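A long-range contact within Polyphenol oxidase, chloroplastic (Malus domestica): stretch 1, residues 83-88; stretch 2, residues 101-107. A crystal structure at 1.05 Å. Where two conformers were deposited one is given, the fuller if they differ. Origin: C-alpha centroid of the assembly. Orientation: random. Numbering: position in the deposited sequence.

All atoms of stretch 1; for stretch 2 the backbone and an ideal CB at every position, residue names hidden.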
# COMPACT_ATOMS: atom_id res chain seq x y z
N PHE A 83 7.78 5.62 -5.58
CA PHE A 83 8.09 4.59 -4.60
C PHE A 83 7.79 5.08 -3.19
O PHE A 83 8.25 6.15 -2.77
CB PHE A 83 9.56 4.21 -4.72
CG PHE A 83 10.02 3.22 -3.69
CD1 PHE A 83 9.63 1.89 -3.76
CD2 PHE A 83 10.84 3.61 -2.64
CE1 PHE A 83 10.05 0.97 -2.80
CE2 PHE A 83 11.26 2.68 -1.68
CZ PHE A 83 10.86 1.37 -1.78
N ALA A 84 7.07 4.25 -2.43
CA ALA A 84 6.72 4.56 -1.04
C ALA A 84 7.41 3.66 -0.01
O ALA A 84 7.58 4.10 1.14
CB ALA A 84 5.21 4.46 -0.84
N GLY A 85 7.78 2.44 -0.37
CA GLY A 85 8.39 1.53 0.57
C GLY A 85 8.23 0.10 0.10
O GLY A 85 7.66 -0.16 -0.96
N SER A 86 8.74 -0.82 0.91
CA SER A 86 8.74 -2.23 0.56
C SER A 86 8.49 -3.06 1.80
O SER A 86 8.84 -2.67 2.92
CB SER A 86 10.10 -2.71 0.03
OG SER A 86 10.49 -1.98 -1.11
N PHE A 87 7.88 -4.23 1.59
CA PHE A 87 7.80 -5.26 2.61
C PHE A 87 8.77 -6.37 2.25
O PHE A 87 8.76 -6.86 1.11
CB PHE A 87 6.40 -5.87 2.68
CG PHE A 87 6.33 -6.97 3.68
CD1 PHE A 87 6.25 -6.66 5.03
CD2 PHE A 87 6.46 -8.30 3.30
CE1 PHE A 87 6.24 -7.66 5.97
CE2 PHE A 87 6.46 -9.29 4.24
CZ PHE A 87 6.35 -8.98 5.58
N VAL A 88 9.59 -6.79 3.21
CA VAL A 88 10.56 -7.87 3.03
C VAL A 88 10.49 -8.80 4.22
O VAL A 88 10.47 -8.35 5.37
CB VAL A 88 12.00 -7.32 2.91
CG1 VAL A 88 13.01 -8.45 2.85
CG2 VAL A 88 12.13 -6.42 1.71
N UNK A 101 1.66 -13.30 10.08
CA UNK A 101 0.58 -12.38 9.75
C UNK A 101 1.00 -11.04 10.31
O UNK A 101 1.13 -10.89 11.54
CB UNK A 101 -0.77 -12.84 10.31
N UNK A 102 1.23 -10.07 9.43
CA UNK A 102 1.88 -8.84 9.83
C UNK A 102 1.29 -7.65 9.07
O UNK A 102 0.24 -7.76 8.43
CB UNK A 102 3.39 -8.93 9.59
N UNK A 103 1.98 -6.52 9.14
CA UNK A 103 1.46 -5.24 8.69
C UNK A 103 2.64 -4.43 8.18
O UNK A 103 3.79 -4.66 8.57
CB UNK A 103 0.71 -4.51 9.81
N UNK A 104 2.36 -3.51 7.26
CA UNK A 104 3.36 -2.56 6.80
C UNK A 104 2.75 -1.17 6.86
O UNK A 104 1.64 -0.97 6.35
CB UNK A 104 3.84 -2.89 5.39
N UNK A 105 3.47 -0.23 7.45
CA UNK A 105 3.02 1.16 7.53
C UNK A 105 4.06 2.06 6.88
O UNK A 105 5.25 1.99 7.20
CB UNK A 105 2.77 1.58 8.98
N UNK A 106 3.59 2.93 5.97
CA UNK A 106 4.45 3.80 5.18
C UNK A 106 3.99 5.25 5.29
O UNK A 106 2.80 5.55 5.14
CB UNK A 106 4.46 3.35 3.72
N UNK A 107 4.92 6.17 5.52
CA UNK A 107 4.55 7.58 5.58
C UNK A 107 4.29 8.16 4.20
O UNK A 107 5.07 7.96 3.27
CB UNK A 107 5.65 8.38 6.28

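The two strands run nearly antiparallel, at 159° between their N-to-C directions, but no hydrogen bond joins them. Contact must therefore come mainly from side chains, and the alternation of CA-to-CB directions along the second strand sorts its positions.

At position 101 the ideal CB has nothing of stretch 1 within 5.5 Å, so this contact sets no preference. The residue is Asn-101, its side chain out of reach of stretch 1.

Position 102 points toward stretch 1, its ideal CB 4.8 Å from Phe-87 CE1. The extended backbone (-144/-167) suits a beta-branched residue, and the ring favours an apolar group; valine, isoleucine or threonine would all serve. Thr-102 is found, with chi1 in t. Its CG2 lies 3.6 Å from Phe-87 CE1, approaching the ring obliquely, so the methyl supplies the closest contact.

Position 103 points away and its ideal CB meets nothing, leaving the choice open from this side. Ile-103 occupies it and makes no contact within 4.5 Å.

Position 104 points toward stretch 1 again, opposite Phe-87 in register (CA to CA 6.7 Å). The ideal CB is 4.5 Å from Phe-87 CD1, and the missing side chain at Gly-85 leaves room alongside; a medium-sized aliphatic such as leucine, isoleucine or methionine would fit. Leu-104 (chi1 t, chi2 p) places CD2 4.1 Å from Phe-87 CB, an apolar contact. Its CD1 packs 3.7 Å from Ser-86 O.

Position 105 has an ideal CB beyond reach, so a long polar chain is as acceptable as any. Arg-105 has its side chain out of reach of stretch 1.

Position 106 points toward stretch 1; its register partner is Gly-85 (CA to CA 6.5 Å). The ideal CB lies 4.1 Å from Ala-84 O and 5.3 Å from Gly-85 N. Small Ala-84 and the absent side chain of Gly-85 leave space for an aliphatic chain; leucine or methionine would suit, though a polar group able to reach the carbonyl is conceivable. Leu-106 (m, t) brings CD1 3.9 Å from Ala-84 CB and 3.8 Å from Ala-84 O. An ideal CB on Gly-85 would fall 2.5 Å from Leu-106 CD2, a clash; the phi/psi of 158/-179 independently calls for glycine there.

Position 107 points sideways, with nothing of stretch 1 near its ideal CB, and its phi/psi of -75/134 demands no glycine. Gly-107 is deposited; a water donates to Gly-107 O and to Ala-84 O, each at 2.8 Å from the water O, bridging the strands.

Stretch 2, residues 101-107: NTILRLG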
# COMPACT_ATOMS: atom_id res chain seq x y z
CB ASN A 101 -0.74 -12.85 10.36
CG ASN A 101 -1.92 -12.04 9.86
OD1 ASN A 101 -1.88 -10.82 9.84
ND2 ASN A 101 -2.96 -12.72 9.42
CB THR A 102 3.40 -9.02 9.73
OG1 THR A 102 4.04 -7.91 10.36
CG2 THR A 102 3.86 -9.15 8.27
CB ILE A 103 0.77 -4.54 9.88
CG1 ILE A 103 0.02 -3.27 9.49
CG2 ILE A 103 1.78 -4.24 10.97
CD1 ILE A 103 -1.05 -2.94 10.49
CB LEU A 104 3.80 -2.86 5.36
CG LEU A 104 4.87 -1.93 4.77
CD1 LEU A 104 6.21 -2.10 5.46
CD2 LEU A 104 4.99 -2.10 3.27
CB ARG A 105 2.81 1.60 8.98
CG ARG A 105 1.74 0.81 9.69
CD ARG A 105 1.42 1.41 11.06
NE ARG A 105 0.44 0.61 11.80
CZ ARG A 105 0.74 -0.47 12.52
NH1 ARG A 105 1.99 -0.90 12.60
NH2 ARG A 105 -0.22 -1.12 13.17
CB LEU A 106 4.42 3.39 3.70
CG LEU A 106 4.83 1.94 3.41
CD1 LEU A 106 4.71 1.67 1.91
CD2 LEU A 106 6.23 1.66 3.89
O HOH W 1 7.32 6.66 2.21
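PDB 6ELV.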